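Cfl (Pectobacterium brasiliense, PDB 7A9J) probably activates carboxylic acids such as coronafacic acid with ATP, for coupling as amides or thioesters. Local coordinates at residues S119-I124 and M142-W147; D73-H78 and I95-V100. The protein carries 1 engineered substitution. One frame throughout, in Å; residues are numbered along the deposited sequence. Where two conformers were deposited one is given.

Interaction 1: S119-I124 and M142-W147; sequences SSCAYI and MLEKIW
The indole of Trp147 meets Ala122 and Ile124 obliquely: its CZ3 lies 4.0 Å from Ala122 CB, and its CE3 lies 3.8 Å from Ile124 CG1. One face of the indole also carries Lys145 CB, 3.3 Å above the plane and offset toward the rim. These four side chains share one side of the sheet. On the other, the ring of Tyr123 is approached obliquely by Ile146, whose CG2 comes to 3.6 Å from Tyr123 CD1. Tyr123 CB rests against Leu143 CD1, and a chi1 of 166°, which sets CG opposite the backbone N, brings the ring against Ile146; the hydroxyl is hydrogen-bonded to His78 ND1.

The backbones are joined where Tyr123 N donates to Lys145 O, and Tyr123 O receives Trp147 N at 2.9 Å. Ahead of this ladder, Glu144 N reaches Cys121 O at 2.7 Å, with the donor tilted 35° from the carbonyl plane; Cys121 and Glu144 precede the bridged pairs. Met142 closes that end: its extended side chain passes Ser120 O and sets CE 3.3 Å from Ser119 O, against the Schellman motif that ends helix 108-117. The matched pairs Ala122-Lys145, Tyr123-Ile146 and Ile124-Trp147 are in parallel register, and the axes of the short strand segments 122-124 and 145-147 run parallel, at 0°, as befits neighbouring strands of a parallel five-stranded sheet flanked by helices.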
ATOM      1  N   SER A 119       4.814  19.785  14.394  1.00 41.68           N
ATOM      2  CA  SER A 119       5.768  20.843  14.739  1.00 48.21           C
ATOM      3  C   SER A 119       6.773  21.050  13.609  1.00 50.27           C
ATOM      4  O   SER A 119       7.968  21.236  13.832  1.00 47.53           O
ATOM      5  CB  SER A 119       6.489  20.550  16.059  1.00 49.35           C
ATOM      6  OG  SER A 119       5.567  20.623  17.121  1.00 73.27           O
ATOM      7  N   SER A 120       6.292  21.000  12.378  1.00 44.31           N
ATOM      8  CA  SER A 120       7.184  21.259  11.263  1.00 35.92           C
ATOM      9  C   SER A 120       7.657  22.700  11.278  1.00 39.36           C
ATOM     10  O   SER A 120       6.897  23.622  11.592  1.00 44.50           O
ATOM     11  CB  SER A 120       6.503  20.939   9.932  1.00 38.75           C
ATOM     12  OG  SER A 120       6.297  19.531   9.804  1.00 38.22           O
ATOM     13  N   CYS A 121       8.926  22.917  10.948  0.66 40.02           N
ATOM     14  CA  CYS A 121       9.376  24.284  10.745  0.66 38.97           C
ATOM     15  C   CYS A 121       9.646  24.615   9.283  0.66 41.18           C
ATOM     16  O   CYS A 121      10.034  25.754   8.974  0.66 41.21           O
ATOM     17  CB  CYS A 121      10.616  24.580  11.598  0.66 47.63           C
ATOM     18  SG  CYS A 121      12.061  23.722  11.018  0.66 46.14           S
ATOM     19  N   ALA A 122       9.440  23.674   8.370  1.00 39.98           N
ATOM     20  CA  ALA A 122       9.521  24.004   6.957  1.00 38.09           C
ATOM     21  C   ALA A 122       8.508  23.168   6.186  1.00 37.45           C
ATOM     22  O   ALA A 122       8.083  22.108   6.644  1.00 37.67           O
ATOM     23  CB  ALA A 122      10.942  23.785   6.405  1.00 40.63           C
ATOM     24  N   TYR A 123       8.148  23.651   4.991  1.00 34.95           N
ATOM     25  CA  TYR A 123       7.228  22.948   4.097  1.00 33.26           C
ATOM     26  C   TYR A 123       7.827  22.958   2.683  1.00 32.73           C
ATOM     27  O   TYR A 123       8.352  23.982   2.242  1.00 34.87           O
ATOM     28  CB  TYR A 123       5.857  23.659   4.140  1.00 37.43           C
ATOM     29  CG  TYR A 123       4.896  23.294   3.056  1.00 33.58           C
ATOM     30  CD1 TYR A 123       5.003  23.870   1.780  1.00 34.16           C
ATOM     31  CD2 TYR A 123       3.849  22.422   3.301  1.00 36.77           C
ATOM     32  CE1 TYR A 123       4.100  23.568   0.770  1.00 34.68           C
ATOM     33  CE2 TYR A 123       2.928  22.090   2.296  1.00 34.71           C
ATOM     34  CZ  TYR A 123       3.058  22.641   1.046  1.00 34.16           C
ATOM     35  OH  TYR A 123       2.177  22.399   0.004  1.00 35.15           O
ATOM     36  N   ILE A 124       7.774  21.809   1.991  1.00 31.66           N
ATOM     37  CA  ILE A 124       8.129  21.710   0.571  1.00 33.75           C
ATOM     38  C   ILE A 124       6.951  21.089  -0.172  1.00 32.61           C
ATOM     39  O   ILE A 124       6.499  19.993   0.178  1.00 32.69           O
ATOM     40  CB  ILE A 124       9.395  20.876   0.354  1.00 31.66           C
ATOM     41  CG1 ILE A 124      10.601  21.546   1.019  1.00 32.23           C
ATOM     42  CG2 ILE A 124       9.751  20.745  -1.158  1.00 35.82           C
ATOM     43  CD1 ILE A 124      11.858  20.634   1.038  1.00 32.70           C
ATOM     44  N   MET A 142       4.821  28.429  12.765  1.00 56.70           N
ATOM     45  CA  MET A 142       6.064  27.725  12.989  1.00 51.32           C
ATOM     46  C   MET A 142       6.845  27.487  11.697  1.00 50.93           C
ATOM     47  O   MET A 142       8.046  27.188  11.770  1.00 49.83           O
ATOM     48  CB  MET A 142       5.760  26.407  13.694  1.00 53.05           C
ATOM     49  CG  MET A 142       6.948  25.706  14.252  1.00 61.67           C
ATOM     50  SD  MET A 142       6.497  24.574  15.587  1.00 96.15           S
ATOM     51  CE  MET A 142       8.112  23.856  15.900  1.00 69.36           C
ATOM     52  N   LEU A 143       6.227  27.646  10.521  1.00 50.85           N
ATOM     53  CA  LEU A 143       6.938  27.439   9.244  1.00 46.79           C
ATOM     54  C   LEU A 143       7.883  28.603   8.972  1.00 52.30           C
ATOM     55  O   LEU A 143       7.445  29.702   8.631  1.00 49.39           O
ATOM     56  CB  LEU A 143       5.957  27.284   8.090  1.00 46.54           C
ATOM     57  CG  LEU A 143       5.150  25.974   8.157  1.00 40.64           C
ATOM     58  CD1 LEU A 143       4.215  25.913   6.954  1.00 45.72           C
ATOM     59  CD2 LEU A 143       6.012  24.689   8.217  1.00 38.43           C
ATOM     60  N   GLU A 144       9.182  28.360   9.089  1.00 45.02           N
ATOM     61  CA  GLU A 144      10.158  29.409   8.771  1.00 49.89           C
ATOM     62  C   GLU A 144      10.490  29.497   7.275  1.00 44.57           C
ATOM     63  O   GLU A 144      10.936  30.563   6.804  1.00 40.53           O
ATOM     64  CB  GLU A 144      11.455  29.167   9.543  1.00 58.05           C
ATOM     65  CG  GLU A 144      11.319  29.089  11.050  1.00 61.53           C
ATOM     66  CD  GLU A 144      12.517  28.375  11.704  1.00 87.01           C
ATOM     67  OE1 GLU A 144      13.671  28.528  11.217  1.00 87.11           O
ATOM     68  OE2 GLU A 144      12.293  27.646  12.699  1.00 86.42           O
ATOM     69  N   LYS A 145      10.358  28.390   6.549  1.00 43.14           N
ATOM     70  CA  LYS A 145      10.560  28.308   5.114  1.00 48.68           C
ATOM     71  C   LYS A 145       9.454  27.474   4.496  1.00 41.46           C
ATOM     72  O   LYS A 145       9.165  26.369   4.964  1.00 39.57           O
ATOM     73  CB  LYS A 145      11.898  27.640   4.775  1.00 40.40           C
ATOM     74  CG  LYS A 145      13.089  28.349   5.422  1.00 45.71           C
ATOM     75  CD  LYS A 145      13.346  29.637   4.752  1.00 44.64           C
ATOM     76  CE  LYS A 145      14.319  30.501   5.609  1.00 51.25           C
ATOM     77  NZ  LYS A 145      14.787  31.723   4.915  1.00 55.47           N
ATOM     78  N   ILE A 146       8.900  27.988   3.413  1.00 39.38           N
ATOM     79  CA  ILE A 146       7.912  27.315   2.579  1.00 35.68           C
ATOM     80  C   ILE A 146       8.474  27.388   1.158  1.00 38.01           C
ATOM     81  O   ILE A 146       8.506  28.468   0.584  1.00 40.08           O
ATOM     82  CB  ILE A 146       6.551  28.045   2.650  1.00 41.09           C
ATOM     83  CG1 ILE A 146       6.049  28.089   4.096  1.00 41.05           C
ATOM     84  CG2 ILE A 146       5.524  27.431   1.675  1.00 41.12           C
ATOM     85  CD1 ILE A 146       4.857  29.017   4.300  1.00 39.51           C
ATOM     86  N   TRP A 147       8.834  26.255   0.568  1.00 35.98           N
ATOM     87  CA  TRP A 147       9.284  26.212  -0.817  1.00 37.47           C
ATOM     88  C   TRP A 147       8.243  25.509  -1.679  1.00 34.87           C
ATOM     89  O   TRP A 147       7.683  24.473  -1.268  1.00 31.56           O
ATOM     90  CB  TRP A 147      10.609  25.456  -0.944  1.00 38.84           C
ATOM     91  CG  TRP A 147      11.849  26.093  -0.310  1.00 37.90           C
ATOM     92  CD1 TRP A 147      12.675  27.036  -0.873  1.00 38.06           C
ATOM     93  CD2 TRP A 147      12.433  25.758   0.961  1.00 35.98           C
ATOM     94  NE1 TRP A 147      13.721  27.338  -0.013  1.00 41.47           N
ATOM     95  CE2 TRP A 147      13.608  26.552   1.104  1.00 41.64           C
ATOM     96  CE3 TRP A 147      12.083  24.879   1.987  1.00 36.33           C
ATOM     97  CZ2 TRP A 147      14.402  26.504   2.238  1.00 37.37           C
ATOM     98  CZ3 TRP A 147      12.875  24.802   3.101  1.00 36.26           C
ATOM     99  CH2 TRP A 147      14.054  25.613   3.211  1.00 36.14           C
TER

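Interaction 2: D73-H78 and I95-V100; sequences DRISIH and IGAVFV
Ile75 is bonded through both its backbone N and O to strand 98-101: its N donates to Val98 O at 2.8 Å with an N-H...O angle of 171°, and its O accepts from Val100 N. Strand 74-78, helix 83-95 and strand 98-101 form a beta-alpha-beta unit, and this ladder pairs its two parallel strands. Val98 N to Asp73 O, at 2.9 Å, opens the ladder; Ile77 N to Val100 O closes it, with the donor above the carbonyl plane. The axes of the short strand segments 74-78 and 98-100 diverge by 32°.

Side chains separate onto two faces. Arg74 and Val98 lie side by side, pointing the same way, with Arg74 CG 4.0 Å from Val98 CB. The extended Arg74 chain continues to a hydrogen bond with Ser118 O and a cation-pi contact with Trp390. On the face of Ile75 and Phe99, Ile75 CD1 rests 3.9 Å from Ala97 CB, and helix 83-95 packs there through Cys92 against Ile75. Phe99 CG sits between its backbone N and carbonyl carbon (chi1 56°), and the ring leads away from strand 74-78 to meet Tyr89. Ile77 CD1 crosses obliquely against Phe99 CB at 3.5 Å.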
ATOM      1  N   ASP A  73      15.229  19.165  12.602  1.00 41.87           N
ATOM      2  CA  ASP A  73      14.103  19.974  12.156  1.00 41.36           C
ATOM      3  C   ASP A  73      13.137  19.122  11.333  1.00 40.73           C
ATOM      4  O   ASP A  73      13.548  18.232  10.590  1.00 39.56           O
ATOM      5  CB  ASP A  73      14.585  21.152  11.295  1.00 42.84           C
ATOM      6  CG  ASP A  73      15.338  22.214  12.092  1.00 51.97           C
ATOM      7  OD1 ASP A  73      15.305  22.217  13.347  1.00 45.32           O
ATOM      8  OD2 ASP A  73      15.977  23.065  11.440  1.00 49.30           O
ATOM      9  N   ARG A  74      11.854  19.443  11.410  1.00 39.39           N
ATOM     10  CA  ARG A  74      10.819  18.662  10.737  1.00 40.39           C
ATOM     11  C   ARG A  74      10.339  19.425   9.509  1.00 32.01           C
ATOM     12  O   ARG A  74      10.010  20.600   9.586  1.00 37.29           O
ATOM     13  CB  ARG A  74       9.672  18.333  11.705  1.00 39.44           C
ATOM     14  CG  ARG A  74      10.277  17.619  12.930  1.00 44.36           C
ATOM     15  CD  ARG A  74       9.251  17.223  13.877  1.00 45.27           C
ATOM     16  NE  ARG A  74       9.775  16.520  15.031  1.00 56.35           N
ATOM     17  CZ  ARG A  74       8.993  16.112  16.030  1.00 63.32           C
ATOM     18  NH1 ARG A  74       7.690  16.371  15.974  1.00 58.57           N
ATOM     19  NH2 ARG A  74       9.498  15.477  17.086  1.00 60.85           N
ATOM     20  N   ILE A  75      10.296  18.738   8.375  1.00 31.55           N
ATOM     21  CA  ILE A  75       9.892  19.324   7.114  1.00 30.46           C
ATOM     22  C   ILE A  75       8.657  18.587   6.613  1.00 30.56           C
ATOM     23  O   ILE A  75       8.715  17.375   6.373  1.00 31.81           O
ATOM     24  CB  ILE A  75      11.004  19.204   6.066  1.00 34.20           C
ATOM     25  CG1 ILE A  75      12.308  19.751   6.625  1.00 37.56           C
ATOM     26  CG2 ILE A  75      10.565  19.951   4.779  1.00 33.99           C
ATOM     27  CD1 ILE A  75      13.371  19.850   5.517  1.00 41.91           C
ATOM     28  N   SER A  76       7.545  19.314   6.451  1.00 33.22           N
ATOM     29  CA  SER A  76       6.344  18.733   5.836  1.00 32.25           C
ATOM     30  C   SER A  76       6.510  18.738   4.323  1.00 36.68           C
ATOM     31  O   SER A  76       6.952  19.732   3.752  1.00 31.26           O
ATOM     32  CB  SER A  76       5.104  19.532   6.226  1.00 34.92           C
ATOM     33  OG  SER A  76       4.756  19.258   7.560  1.00 37.92           O
ATOM     34  N   ILE A  77       6.174  17.622   3.676  1.00 30.63           N
ATOM     35  CA  ILE A  77       6.379  17.456   2.245  1.00 31.58           C
ATOM     36  C   ILE A  77       5.026  17.145   1.632  1.00 32.34           C
ATOM     37  O   ILE A  77       4.292  16.266   2.117  1.00 31.30           O
ATOM     38  CB  ILE A  77       7.385  16.329   1.934  1.00 29.47           C
ATOM     39  CG1 ILE A  77       8.736  16.637   2.590  1.00 35.55           C
ATOM     40  CG2 ILE A  77       7.601  16.263   0.430  1.00 31.76           C
ATOM     41  CD1 ILE A  77       9.793  15.572   2.333  1.00 38.41           C
ATOM     42  N   HIS A  78       4.716  17.822   0.557  1.00 30.18           N
ATOM     43  CA  HIS A  78       3.309  17.803   0.141  1.00 32.57           C
ATOM     44  C   HIS A  78       3.317  17.968  -1.383  1.00 40.86           C
ATOM     45  O   HIS A  78       3.162  19.062  -1.897  1.00 33.35           O
ATOM     46  CB  HIS A  78       2.555  18.915   0.869  1.00 34.64           C
ATOM     47  CG  HIS A  78       1.070  18.961   0.628  1.00 33.03           C
ATOM     48  ND1 HIS A  78       0.402  20.165   0.446  1.00 35.62           N
ATOM     49  CD2 HIS A  78       0.104  18.000   0.669  1.00 32.01           C
ATOM     50  CE1 HIS A  78      -0.893  19.933   0.321  1.00 37.96           C
ATOM     51  NE2 HIS A  78      -1.109  18.638   0.494  1.00 34.09           N
ATOM     52  N   ILE A  95      20.905  15.122   5.595  1.00 33.72           N
ATOM     53  CA  ILE A  95      21.227  16.086   6.617  1.00 34.20           C
ATOM     54  C   ILE A  95      20.568  15.787   7.933  1.00 37.74           C
ATOM     55  O   ILE A  95      20.853  16.515   8.920  1.00 35.65           O
ATOM     56  CB  ILE A  95      20.893  17.527   6.182  1.00 34.33           C
ATOM     57  CG1 ILE A  95      19.379  17.762   6.080  1.00 32.17           C
ATOM     58  CG2 ILE A  95      21.656  17.842   4.914  1.00 34.41           C
ATOM     59  CD1 ILE A  95      19.111  19.262   5.875  1.00 35.85           C
ATOM     60  N   GLY A  96      19.745  14.720   8.008  1.00 36.08           N
ATOM     61  CA  GLY A  96      19.067  14.389   9.241  1.00 39.30           C
ATOM     62  C   GLY A  96      17.854  15.233   9.512  1.00 38.01           C
ATOM     63  O   GLY A  96      17.439  15.343  10.669  1.00 35.49           O
ATOM     64  N   ALA A  97      17.314  15.894   8.496  1.00 33.84           N
ATOM     65  CA  ALA A  97      16.026  16.539   8.667  1.00 33.64           C
ATOM     66  C   ALA A  97      14.930  15.487   8.596  1.00 35.63           C
ATOM     67  O   ALA A  97      14.978  14.558   7.782  1.00 33.58           O
ATOM     68  CB  ALA A  97      15.797  17.631   7.610  1.00 33.24           C
ATOM     69  N   VAL A  98      13.967  15.629   9.495  1.00 32.43           N
ATOM     70  CA  VAL A  98      12.872  14.671   9.634  1.00 32.92           C
ATOM     71  C   VAL A  98      11.805  14.997   8.596  1.00 32.71           C
ATOM     72  O   VAL A  98      11.244  16.098   8.594  1.00 36.46           O
ATOM     73  CB  VAL A  98      12.319  14.759  11.059  1.00 33.76           C
ATOM     74  CG1 VAL A  98      11.092  13.835  11.261  1.00 32.85           C
ATOM     75  CG2 VAL A  98      13.428  14.465  12.046  1.00 33.42           C
ATOM     76  N   PHE A  99      11.517  14.066   7.691  1.00 28.78           N
ATOM     77  CA  PHE A  99      10.498  14.409   6.713  1.00 30.53           C
ATOM     78  C   PHE A  99       9.131  13.868   7.110  1.00 29.28           C
ATOM     79  O   PHE A  99       9.021  12.804   7.721  1.00 29.01           O
ATOM     80  CB  PHE A  99      10.838  13.964   5.298  1.00 29.97           C
ATOM     81  CG  PHE A  99      11.133  12.489   5.120  1.00 31.04           C
ATOM     82  CD1 PHE A  99      10.158  11.654   4.572  1.00 32.39           C
ATOM     83  CD2 PHE A  99      12.399  11.974   5.394  1.00 33.80           C
ATOM     84  CE1 PHE A  99      10.410  10.303   4.313  1.00 32.40           C
ATOM     85  CE2 PHE A  99      12.676  10.589   5.144  1.00 32.36           C
ATOM     86  CZ  PHE A  99      11.638   9.763   4.612  1.00 35.23           C
ATOM     87  N   VAL A 100       8.107  14.650   6.788  1.00 28.42           N
ATOM     88  CA  VAL A 100       6.721  14.391   7.237  1.00 27.66           C
ATOM     89  C   VAL A 100       5.851  14.439   5.987  1.00 31.99           C
ATOM     90  O   VAL A 100       5.356  15.506   5.611  1.00 30.95           O
ATOM     91  CB  VAL A 100       6.235  15.411   8.284  1.00 29.68           C
ATOM     92  CG1 VAL A 100       4.840  14.975   8.823  1.00 30.03           C
ATOM     93  CG2 VAL A 100       7.230  15.552   9.418  1.00 32.11           C
TER

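Interactions 1 and 2 belong to the same parallel sheet, whose strands run in the order 98-101, 74-78, 122-125, 145-148, 160-162, and their centres lie 9 Å apart. Along the chain they come in series: interaction 2 closes before interaction 1 opens, with helix 108-117 between. Their inner strands, 74-78 and 122-125, are direct neighbours, joined by backbone bonds such as His78 N to Ile124 O at 2.8 Å and by a probable side-chain hydrogen bond, Ser120 OG to Ser76 OG at 2.7 Å. With this junction between them, the two contacts span four adjacent strands. The side chain of Phe99 lies about 11 Å from the bound indenone acid, so these contacts belong to the domain scaffold and do not line the pocket.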